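Local coordinates for protein acyl-coa oxidase (Arabidopsis thaliana, PDB 1W07) that oxidises long- and medium-chain acyl-CoAs to 2-trans-enoyl-CoAs with FAD and molecular oxygen, releasing hydrogen peroxide in peroxisomal beta-oxidation, at residues Ala8-Lys13 / Gln595-Ala600; Ala299-Thr304 / Ala602-Phe607; Tyr306-Arg311 / Glu321-Asp326; Leu405-Leu410 / Asn615-Arg620. The protein carries 1 engineered substitution. All coordinates share one frame; numbering follows the deposited sequence. Where two conformers were deposited one is given.

Overall arrangement
All four contacts lie on one side of the chain's centre, around helix 278-309 of the C-alpha1 region. Contacts 2 and 3 both use this helix. Contact 2 takes residues 299-304 and contact 3 its end, 306-311, with the loop that follows. Their centres are about 14 Å apart. Contacts 1, 2 and 4 bring in the late chain, at 595-600, 602-607 and 615-620, so their segments interleave along the sequence. Contact 1 ties the N-terminal helix 8-12 to this region. Contact 3 closes before contact 4 opens and directly holds FAD. Contacts 3 and 4 both touch the second subunit. Late-chain segments thus pack on the helix that ends at the FAD site, which both subunits form.

Contact 1: Ala8-Lys13 / Gln595-Ala600; sequences ADERNK and QVRPNA
A salt-bridge network joins the N-terminal helix 8-12 to the C-terminal region of helix 579-596 and the residues after it. Its members are Glu10, Lys13 and Arg597. Arg597 grips the Glu10 carboxylate end-on with two nitrogens, one to each oxygen. The bond from Arg597 NH1 to Glu10 OE1 is 2.9 Å long and nearly straight at 171°. It uses the syn lone pair of OE1. The bond from Arg597 NH2 to Glu10 OE2 is 3.1 Å, and here the donor stands above the carboxylate plane. Both oxygens lie close to the guanidinium plane, but the two flat groups are turned 31° apart. The Glu10 chain bends at chi2 (-58°), which turns its carboxylate to Arg597. Lys13 runs extended beyond CG, and its NZ reaches Glu10 OE2 at 2.9 Å, also from above the plane. OE2 therefore takes two charged donors, and Gln323 NE2 is a further partner. Lys13 NZ and Arg597 NH2 are like charges only 3.4 Å apart. The shared carboxylate would be expected to offset their repulsion. Asp326 adds a second negative partner, in a salt bridge with Arg597 NE. Beside the charges, Lys13 CB lies 3.4 Å from Pro598 O and also touches Pro598 CB. Two waters link the segments. One lies within hydrogen-bonding distance of Glu10 OE1 and, at longer range, of Arg597 O. The other lies between Glu10 O and Pro598 O, its oxygen 2.7 Å from Pro598 O.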
# COMPACT_ATOMS: atom_id res chain seq x y z
N ALA B 8 14.04 -2.83 27.63
CA ALA B 8 15.19 -3.47 28.27
C ALA B 8 15.02 -4.96 28.46
O ALA B 8 15.94 -5.72 28.18
CB ALA B 8 15.50 -2.81 29.61
N ASP B 9 13.85 -5.38 28.94
CA ASP B 9 13.58 -6.79 29.15
C ASP B 9 13.58 -7.56 27.83
O ASP B 9 14.10 -8.67 27.75
CB ASP B 9 12.22 -6.97 29.85
CG ASP B 9 11.92 -8.42 30.15
OD1 ASP B 9 12.77 -9.09 30.77
OD2 ASP B 9 10.83 -8.91 29.77
N GLU B 10 13.02 -6.96 26.78
CA GLU B 10 12.99 -7.61 25.46
C GLU B 10 14.42 -7.86 24.98
O GLU B 10 14.73 -8.93 24.47
CB GLU B 10 12.26 -6.72 24.44
CG GLU B 10 10.75 -6.77 24.56
CD GLU B 10 10.21 -8.19 24.41
OE1 GLU B 10 10.74 -8.92 23.56
OE2 GLU B 10 9.25 -8.56 25.12
N ARG B 11 15.28 -6.87 25.16
CA ARG B 11 16.66 -7.00 24.75
C ARG B 11 17.40 -8.06 25.57
O ARG B 11 18.37 -8.65 25.10
CB ARG B 11 17.36 -5.64 24.84
CG ARG B 11 16.65 -4.56 23.99
CD ARG B 11 17.53 -3.36 23.59
NE ARG B 11 16.95 -2.69 22.42
CZ ARG B 11 16.14 -1.64 22.45
NH1 ARG B 11 15.79 -1.07 23.60
NH2 ARG B 11 15.62 -1.18 21.31
N ASN B 12 16.94 -8.31 26.79
CA ASN B 12 17.58 -9.32 27.62
C ASN B 12 17.10 -10.71 27.23
O ASN B 12 17.69 -11.70 27.64
CB ASN B 12 17.31 -9.07 29.11
CG ASN B 12 18.13 -7.92 29.66
OD1 ASN B 12 19.19 -7.58 29.12
ND2 ASN B 12 17.66 -7.31 30.75
N LYS B 13 16.05 -10.79 26.42
CA LYS B 13 15.56 -12.09 25.98
C LYS B 13 16.40 -12.64 24.83
O LYS B 13 16.30 -13.83 24.50
CB LYS B 13 14.11 -12.00 25.52
CG LYS B 13 13.12 -11.83 26.64
CD LYS B 13 11.73 -11.66 26.06
CE LYS B 13 10.69 -11.35 27.13
NZ LYS B 13 9.36 -11.05 26.51
N GLN B 595 10.39 -19.49 18.20
CA GLN B 595 11.82 -19.41 18.49
C GLN B 595 12.37 -18.01 18.23
O GLN B 595 13.25 -17.54 18.95
CB GLN B 595 12.59 -20.43 17.65
CG GLN B 595 12.36 -21.86 18.10
CD GLN B 595 12.92 -22.88 17.14
OE1 GLN B 595 14.12 -22.89 16.85
NE2 GLN B 595 12.06 -23.75 16.64
N VAL B 596 11.86 -17.34 17.21
CA VAL B 596 12.34 -16.01 16.87
C VAL B 596 11.77 -14.93 17.78
O VAL B 596 12.41 -13.90 18.01
CB VAL B 596 12.02 -15.68 15.39
CG1 VAL B 596 12.21 -14.18 15.10
CG2 VAL B 596 12.93 -16.51 14.51
N ARG B 597 10.57 -15.17 18.31
CA ARG B 597 9.89 -14.22 19.19
C ARG B 597 10.76 -13.50 20.22
O ARG B 597 10.75 -12.27 20.30
CB ARG B 597 8.72 -14.90 19.90
CG ARG B 597 8.16 -14.15 21.13
CD ARG B 597 7.62 -12.78 20.78
NE ARG B 597 7.18 -12.07 21.98
CZ ARG B 597 7.93 -11.22 22.67
NH1 ARG B 597 9.17 -10.95 22.27
NH2 ARG B 597 7.44 -10.62 23.74
N PRO B 598 11.51 -14.26 21.04
CA PRO B 598 12.35 -13.63 22.06
C PRO B 598 13.55 -12.89 21.48
O PRO B 598 14.14 -12.03 22.15
CB PRO B 598 12.74 -14.80 22.97
CG PRO B 598 12.79 -15.97 22.01
CD PRO B 598 11.57 -15.74 21.14
N ASN B 599 13.88 -13.20 20.24
CA ASN B 599 14.99 -12.57 19.55
C ASN B 599 14.59 -11.40 18.67
O ASN B 599 15.46 -10.67 18.20
CB ASN B 599 15.71 -13.61 18.69
CG ASN B 599 16.32 -14.70 19.51
OD1 ASN B 599 17.34 -14.51 20.16
ND2 ASN B 599 15.68 -15.86 19.51
N ALA B 600 13.29 -11.20 18.47
CA ALA B 600 12.77 -10.16 17.56
C ALA B 600 13.37 -8.77 17.72
O ALA B 600 13.98 -8.24 16.79
CB ALA B 600 11.23 -10.07 17.64
O HOH W 1 15.38 -9.62 21.70
O HOH W 2 12.19 -9.55 21.40

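Contact 2: Ala299-Thr304 / Ala602-Phe607; sequences AVCIAT and ALVDAF
The Phe607 ring is the one aromatic group here. One face lies against its own segment, with Leu603 O and Val604 CA above it, offset toward the rim. At its edge, in the ring plane, sits Cys301 CB, 3.9 Å from Phe607 CD1. Trp25 also meets this ring, with the planes at about 50°. Val604 carries most of the contact. Its CB points at helix 278-309 and lies 3.6 Å from Cys301 CA, so the backbones come close. Val604 CG1, anti to its own carbonyl carbon (chi1 -58°), reaches between Val300 and Thr304. It is 3.9 Å from Val300 CG1 and 3.6 Å from Thr304 OG1. Val604 CG2 turns to the Cys301 side, 4.0 Å from Cys301 SG. The Thr304 hydroxyl is satisfied within its own helix, donating to Val300 O at 2.7 Å from above the carbonyl plane. Val300 O also accepts from Thr304 N. The hydroxyl can thus lie against a methyl without leaving its proton unused. No hydrogen bond crosses the contact. This is buried apolar helix-to-helix packing, joining the short helix 600-605 to the long helix 278-309 in the helical part of the acyl-CoA oxidase fold.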
# COMPACT_ATOMS: atom_id res chain seq x y z
N ALA B 299 11.24 -0.39 8.14
CA ALA B 299 9.84 -0.62 8.45
C ALA B 299 9.68 -1.73 9.49
O ALA B 299 8.93 -1.57 10.45
CB ALA B 299 9.06 -0.97 7.16
N VAL B 300 10.38 -2.84 9.30
CA VAL B 300 10.32 -3.98 10.23
C VAL B 300 10.83 -3.59 11.64
O VAL B 300 10.29 -4.05 12.65
CB VAL B 300 11.16 -5.18 9.70
CG1 VAL B 300 11.36 -6.25 10.79
CG2 VAL B 300 10.46 -5.77 8.46
N CYS B 301 11.86 -2.75 11.70
CA CYS B 301 12.40 -2.31 12.98
C CYS B 301 11.30 -1.55 13.73
O CYS B 301 11.07 -1.78 14.92
CB CYS B 301 13.59 -1.39 12.74
SG CYS B 301 14.38 -0.68 14.23
N ILE B 302 10.59 -0.68 13.02
CA ILE B 302 9.52 0.11 13.63
C ILE B 302 8.37 -0.77 14.11
O ILE B 302 7.94 -0.67 15.27
CB ILE B 302 8.99 1.18 12.64
CG1 ILE B 302 10.13 2.16 12.29
CG2 ILE B 302 7.82 1.93 13.25
CD1 ILE B 302 9.83 3.14 11.13
N ALA B 303 7.88 -1.63 13.24
CA ALA B 303 6.77 -2.49 13.60
C ALA B 303 7.15 -3.48 14.69
O ALA B 303 6.33 -3.75 15.58
CB ALA B 303 6.23 -3.22 12.35
N THR B 304 8.38 -3.99 14.66
CA THR B 304 8.82 -4.95 15.68
C THR B 304 8.88 -4.28 17.06
O THR B 304 8.35 -4.82 18.03
CB THR B 304 10.21 -5.59 15.33
OG1 THR B 304 10.11 -6.32 14.10
CG2 THR B 304 10.64 -6.57 16.42
N ALA B 602 15.97 -7.68 19.34
CA ALA B 602 17.42 -7.66 19.13
C ALA B 602 17.73 -7.82 17.64
O ALA B 602 18.68 -7.22 17.13
CB ALA B 602 18.09 -8.78 19.93
N LEU B 603 16.93 -8.61 16.92
CA LEU B 603 17.18 -8.79 15.49
C LEU B 603 17.02 -7.48 14.70
O LEU B 603 17.65 -7.31 13.65
CB LEU B 603 16.25 -9.87 14.93
CG LEU B 603 16.61 -11.30 15.34
CD1 LEU B 603 15.52 -12.27 14.89
CD2 LEU B 603 17.95 -11.67 14.72
N VAL B 604 16.19 -6.56 15.18
CA VAL B 604 16.05 -5.29 14.46
C VAL B 604 17.05 -4.27 14.99
O VAL B 604 17.37 -3.30 14.30
CB VAL B 604 14.59 -4.72 14.53
CG1 VAL B 604 13.63 -5.74 13.94
CG2 VAL B 604 14.20 -4.30 15.97
N ASP B 605 17.54 -4.48 16.22
CA ASP B 605 18.53 -3.56 16.79
C ASP B 605 19.82 -3.77 16.01
O ASP B 605 20.66 -2.87 15.90
CB ASP B 605 18.80 -3.85 18.27
CG ASP B 605 17.63 -3.51 19.18
OD1 ASP B 605 16.83 -2.60 18.86
OD2 ASP B 605 17.53 -4.16 20.25
N ALA B 606 19.99 -4.97 15.46
CA ALA B 606 21.18 -5.29 14.68
C ALA B 606 21.36 -4.33 13.50
O ALA B 606 22.46 -4.19 12.96
CB ALA B 606 21.11 -6.73 14.19
N PHE B 607 20.27 -3.69 13.08
CA PHE B 607 20.30 -2.74 11.96
C PHE B 607 21.10 -1.51 12.37
O PHE B 607 21.64 -0.78 11.53
CB PHE B 607 18.86 -2.32 11.59
CG PHE B 607 17.97 -3.48 11.20
CD1 PHE B 607 16.59 -3.39 11.35
CD2 PHE B 607 18.51 -4.65 10.67
CE1 PHE B 607 15.75 -4.47 10.97
CE2 PHE B 607 17.70 -5.72 10.29
CZ PHE B 607 16.31 -5.63 10.44

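Contact 3: Tyr306-Arg311 / Glu321-Asp326. With FAD (flavin-adenine dinucleotide), chain C.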
# COMPACT_ATOMS: atom_id res chain seq x y z
N TYR B 306 7.39 -1.43 18.07
CA TYR B 306 6.05 -1.06 18.51
C TYR B 306 5.22 -2.28 18.91
O TYR B 306 4.38 -2.19 19.81
CB TYR B 306 5.32 -0.29 17.42
CG TYR B 306 3.96 0.18 17.88
CD1 TYR B 306 3.84 1.18 18.85
CD2 TYR B 306 2.79 -0.37 17.35
CE1 TYR B 306 2.58 1.61 19.28
CE2 TYR B 306 1.54 0.06 17.78
CZ TYR B 306 1.44 1.04 18.74
OH TYR B 306 0.20 1.46 19.15
N SER B 307 5.43 -3.42 18.25
CA SER B 307 4.67 -4.64 18.56
C SER B 307 5.03 -5.17 19.94
O SER B 307 4.22 -5.84 20.59
CB SER B 307 4.95 -5.73 17.52
OG SER B 307 4.44 -5.39 16.24
N ALA B 308 6.24 -4.86 20.39
CA ALA B 308 6.70 -5.29 21.71
C ALA B 308 6.22 -4.33 22.78
O ALA B 308 6.09 -4.70 23.95
CB ALA B 308 8.22 -5.37 21.72
N VAL B 309 5.94 -3.09 22.39
CA VAL B 309 5.46 -2.08 23.33
C VAL B 309 3.94 -2.13 23.45
O VAL B 309 3.39 -2.09 24.55
CB VAL B 309 5.86 -0.65 22.90
CG1 VAL B 309 5.11 0.38 23.73
CG2 VAL B 309 7.36 -0.44 23.05
N ARG B 310 3.27 -2.22 22.31
CA ARG B 310 1.81 -2.26 22.29
C ARG B 310 1.20 -3.52 22.91
O ARG B 310 1.56 -4.65 22.54
CB ARG B 310 1.32 -2.09 20.86
CG ARG B 310 -0.19 -2.10 20.70
CD ARG B 310 -0.85 -0.86 21.32
NE ARG B 310 -2.28 -0.82 21.02
CZ ARG B 310 -3.07 0.23 21.24
NH1 ARG B 310 -2.58 1.34 21.78
NH2 ARG B 310 -4.36 0.16 20.93
N ARG B 311 0.30 -3.33 23.86
CA ARG B 311 -0.39 -4.44 24.50
C ARG B 311 -1.88 -4.26 24.25
O ARG B 311 -2.40 -3.13 24.32
CB ARG B 311 -0.11 -4.46 26.02
CG ARG B 311 1.33 -4.81 26.40
CD ARG B 311 1.62 -4.50 27.87
NE ARG B 311 3.00 -4.79 28.26
CZ ARG B 311 3.48 -6.01 28.52
NH1 ARG B 311 2.69 -7.07 28.44
NH2 ARG B 311 4.75 -6.16 28.86
N GLU B 321 -2.36 -6.57 29.92
CA GLU B 321 -2.60 -7.11 28.58
C GLU B 321 -1.33 -7.62 27.92
O GLU B 321 -0.22 -7.22 28.26
CB GLU B 321 -3.28 -6.06 27.71
CG GLU B 321 -4.70 -5.81 28.15
CD GLU B 321 -5.32 -4.58 27.52
OE1 GLU B 321 -5.76 -4.65 26.36
OE2 GLU B 321 -5.34 -3.55 28.21
N THR B 322 -1.51 -8.52 26.95
CA THR B 322 -0.42 -9.17 26.21
C THR B 322 0.18 -8.31 25.09
O THR B 322 -0.54 -7.62 24.36
CB THR B 322 -0.95 -10.48 25.54
OG1 THR B 322 -1.61 -11.28 26.53
CG2 THR B 322 0.20 -11.28 24.92
N GLN B 323 1.50 -8.37 24.94
CA GLN B 323 2.18 -7.63 23.87
C GLN B 323 1.66 -8.21 22.55
O GLN B 323 1.61 -9.44 22.37
CB GLN B 323 3.68 -7.84 23.98
CG GLN B 323 4.29 -7.22 25.23
CD GLN B 323 5.64 -7.80 25.54
OE1 GLN B 323 5.74 -8.89 26.11
NE2 GLN B 323 6.70 -7.10 25.15
N VAL B 324 1.28 -7.35 21.60
CA VAL B 324 0.74 -7.86 20.35
C VAL B 324 1.73 -8.74 19.62
O VAL B 324 1.32 -9.64 18.88
CB VAL B 324 0.23 -6.73 19.41
CG1 VAL B 324 -0.93 -6.00 20.09
CG2 VAL B 324 1.35 -5.77 19.03
N ILE B 325 3.02 -8.52 19.84
CA ILE B 325 4.04 -9.32 19.18
C ILE B 325 3.99 -10.79 19.62
O ILE B 325 4.63 -11.64 19.00
CB ILE B 325 5.44 -8.75 19.42
CG1 ILE B 325 6.43 -9.37 18.43
CG2 ILE B 325 5.89 -9.02 20.86
CD1 ILE B 325 7.81 -8.70 18.42
N ASP B 326 3.23 -11.08 20.68
CA ASP B 326 3.07 -12.45 21.20
C ASP B 326 2.01 -13.23 20.38
O ASP B 326 1.92 -14.45 20.48
CB ASP B 326 2.59 -12.43 22.66
CG ASP B 326 3.70 -12.18 23.67
OD1 ASP B 326 4.83 -11.83 23.28
OD2 ASP B 326 3.41 -12.34 24.88
PA FAD C . -4.66 -2.63 18.06
O1A FAD C . -5.93 -3.30 18.40
O2A FAD C . -3.79 -2.13 19.15
O5B FAD C . -3.81 -3.62 17.10
C5B FAD C . -2.45 -3.35 16.77
C4B FAD C . -1.81 -4.60 16.16
O4B FAD C . -2.03 -5.67 17.09
C3B FAD C . -2.53 -5.00 14.86
O3B FAD C . -1.64 -5.76 14.04
C2B FAD C . -3.66 -5.88 15.39
O2B FAD C . -4.05 -6.81 14.38
C1B FAD C . -2.90 -6.64 16.47
N9A FAD C . -3.82 -7.21 17.48
C8A FAD C . -4.45 -6.52 18.44
N7A FAD C . -5.19 -7.35 19.17
C5A FAD C . -5.01 -8.58 18.69
C6A FAD C . -5.51 -9.82 19.06
N6A FAD C . -6.32 -9.95 20.11
N1A FAD C . -5.11 -10.95 18.32
C2A FAD C . -4.23 -10.79 17.25
N3A FAD C . -3.78 -9.59 16.93
C4A FAD C . -4.14 -8.50 17.61
N1 FAD C . -12.01 6.17 17.64
C2 FAD C . -13.08 6.84 18.25
O2 FAD C . -13.38 6.57 19.41
N3 FAD C . -13.75 7.85 17.55
C4 FAD C . -13.35 8.18 16.24
O4 FAD C . -13.94 9.07 15.64
C4X FAD C . -12.29 7.51 15.64
N5 FAD C . -11.85 7.88 14.37
C5X FAD C . -10.76 7.23 13.76
C6 FAD C . -10.25 7.70 12.56
C7 FAD C . -9.07 7.15 12.04
C7M FAD C . -8.50 7.72 10.74
C8 FAD C . -8.42 6.13 12.73
C8M FAD C . -7.10 5.53 12.21
C9 FAD C . -8.95 5.65 13.92
C9A FAD C . -10.12 6.20 14.45
N10 FAD C . -10.60 5.79 15.70
C10 FAD C . -11.63 6.50 16.33
C1' FAD C . -9.97 4.66 16.42
C2' FAD C . -10.42 3.35 15.75
O2' FAD C . -11.85 3.32 15.68
C3' FAD C . -9.93 2.08 16.45
O3' FAD C . -10.35 2.08 17.82
C4' FAD C . -8.41 1.92 16.40
O4' FAD C . -7.90 2.28 15.11
C5' FAD C . -8.03 0.47 16.70
O5' FAD C . -6.65 0.27 16.41
P FAD C . -5.58 -0.02 17.58
O1P FAD C . -4.55 1.04 17.52
O2P FAD C . -6.31 -0.24 18.85
O3P FAD C . -4.95 -1.41 17.06
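Two successive arginines are turned to different partners where helix 278-309 ends at the FAD site. Arg310 runs toward the cofactor, and Arg311 lies along the loop 321-326. Arg311 and Gln323 lie side by side and point the same way. Their guanidinium and amide planes stack 26° apart, with Gln323 CG over the centre of the guanidinium at 3.5 Å above its plane. At the guanidinium edge, Arg311 NH1 donates to Glu321 O at 2.9 Å. The Gln323 amide turns to the helix end, where NE2 gives a straight bond (171°) to a lone pair of Ala308 O at 2.8 Å. Glu10 OE2 is a further partner of NE2. An alanine at Gln323 would remove the amide and would probably leave Ala308 O without this donor and Arg311 without its stacking partner. The backbones join in a single bridge, Arg311 with Gln323, and Val324 N donates to Arg310 O at 2.9 Å. Ile325 N bonds Ser307 O from above the carbonyl plane. Val324 and Arg310 cross obliquely. Val324 CG1 touches the adenosine ribose, 3.2 Å from FAD O4B. Glu321 reaches His142 and Asn145 of the second subunit, and Arg310 NH1 bonds Tyr626 OH. Arg310 bends at chi2 (68°), so NE donates to FAD O2A at 2.7 Å, with a weak second bond from NH2.

Contact 4: Leu405-Leu410 / Asn615-Arg620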
# COMPACT_ATOMS: atom_id res chain seq x y z
N LEU B 405 -0.54 7.75 11.69
CA LEU B 405 0.06 9.06 11.95
C LEU B 405 1.40 9.20 11.24
O LEU B 405 2.24 8.31 11.31
CB LEU B 405 0.28 9.28 13.44
CG LEU B 405 -0.91 9.83 14.24
CD1 LEU B 405 -0.62 9.78 15.74
CD2 LEU B 405 -1.17 11.25 13.77
N TRP B 406 1.61 10.33 10.58
CA TRP B 406 2.87 10.57 9.89
C TRP B 406 4.10 10.34 10.79
O TRP B 406 5.11 9.81 10.33
CB TRP B 406 2.91 12.00 9.36
CG TRP B 406 4.01 12.22 8.39
CD1 TRP B 406 3.96 11.98 7.05
CD2 TRP B 406 5.33 12.71 8.67
NE1 TRP B 406 5.17 12.29 6.47
CE2 TRP B 406 6.03 12.74 7.44
CE3 TRP B 406 5.99 13.13 9.83
CZ2 TRP B 406 7.36 13.16 7.34
CZ3 TRP B 406 7.32 13.56 9.73
CH2 TRP B 406 7.99 13.57 8.49
N CYS B 407 4.02 10.74 12.06
CA CYS B 407 5.16 10.61 12.97
C CYS B 407 5.52 9.14 13.26
O CYS B 407 6.51 8.85 13.94
CB CYS B 407 4.93 11.41 14.26
SG CYS B 407 3.60 10.83 15.36
N SER B 408 4.74 8.20 12.73
CA SER B 408 5.10 6.80 12.93
C SER B 408 6.27 6.44 11.98
O SER B 408 6.90 5.39 12.14
CB SER B 408 3.90 5.87 12.64
OG SER B 408 3.62 5.78 11.25
N GLY B 409 6.55 7.33 11.02
CA GLY B 409 7.63 7.11 10.08
C GLY B 409 7.30 6.18 8.93
O GLY B 409 8.03 6.13 7.93
N LEU B 410 6.21 5.44 9.06
CA LEU B 410 5.83 4.46 8.03
C LEU B 410 5.13 5.00 6.79
O LEU B 410 5.42 4.56 5.68
CB LEU B 410 5.01 3.34 8.68
CG LEU B 410 5.85 2.52 9.69
CD1 LEU B 410 4.99 1.58 10.54
CD2 LEU B 410 6.88 1.73 8.91
N ASN B 615 13.25 8.13 12.35
CA ASN B 615 12.24 9.20 12.39
C ASN B 615 10.86 8.63 12.71
O ASN B 615 9.89 8.91 12.01
CB ASN B 615 12.21 9.90 11.03
CG ASN B 615 11.49 11.23 11.08
OD1 ASN B 615 11.71 12.03 11.98
ND2 ASN B 615 10.65 11.49 10.08
N SER B 616 10.80 7.84 13.78
CA SER B 616 9.58 7.16 14.18
C SER B 616 9.34 7.17 15.67
O SER B 616 10.19 6.74 16.45
CB SER B 616 9.64 5.70 13.73
OG SER B 616 8.55 4.97 14.26
N VAL B 617 8.16 7.63 16.05
CA VAL B 617 7.80 7.68 17.45
C VAL B 617 7.44 6.26 17.93
O VAL B 617 7.76 5.88 19.04
CB VAL B 617 6.58 8.62 17.68
CG1 VAL B 617 6.11 8.50 19.12
CG2 VAL B 617 6.97 10.08 17.34
N LEU B 618 6.79 5.48 17.07
CA LEU B 618 6.40 4.14 17.45
C LEU B 618 7.61 3.22 17.53
O LEU B 618 7.62 2.26 18.31
CB LEU B 618 5.40 3.56 16.44
CG LEU B 618 4.16 4.40 16.09
CD1 LEU B 618 3.24 3.53 15.25
CD2 LEU B 618 3.43 4.91 17.34
N GLY B 619 8.63 3.54 16.73
CA GLY B 619 9.81 2.71 16.68
C GLY B 619 11.03 3.19 17.44
O GLY B 619 12.14 2.70 17.20
N ARG B 620 10.83 4.13 18.36
CA ARG B 620 11.93 4.66 19.15
C ARG B 620 12.69 3.54 19.82
O ARG B 620 12.10 2.58 20.31
CB ARG B 620 11.41 5.60 20.25
CG ARG B 620 10.89 6.95 19.80
CD ARG B 620 10.38 7.70 21.04
NE ARG B 620 11.43 7.89 22.02
CZ ARG B 620 12.31 8.89 22.00
NH1 ARG B 620 12.25 9.81 21.04
NH2 ARG B 620 13.28 8.96 22.90
O HOH W 3 8.66 11.22 13.78
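The tight part of this contact centres on Ser616, whose hydroxyl donates to Ser408 O at 2.7 Å. The donor stands above the carbonyl plane. OG is anti to the backbone N (chi1 172°) and also accepts from Gly619 N at 2.9 Å, an ST motif. An alanine at Ser616 would lose both bonds and would probably loosen the 617-620 turn against Ser408. Val617 N donates to Cys407 O at 2.9 Å, nearly along the C=O axis. Leu618 CD1 packs on Ser408 CB at 3.6 Å. Gly409 CA lies 3.5 Å from Asn615 O, and a side chain there would clash with that oxygen. The looser side holds Cys407 and Asn615, both partly exposed, and a water. The water lies 3.2 Å from Cys407 O and, in a weak contact, near Asn615 O. Cys407 CB meets Val617 CG2 at 3.9 Å. The buried Trp406 donates from NE1 to Asn231 O, and Asn615 ND2 lies 3.7 Å from Trp406 CH2, with the planes 76° apart. The whole is a loop-to-loop junction. It joins a 3-10 turn, with Gly409 as N-cap of helix 410-417, to a type I beta turn, near the FAD site of the acyl-CoA oxidase dimer.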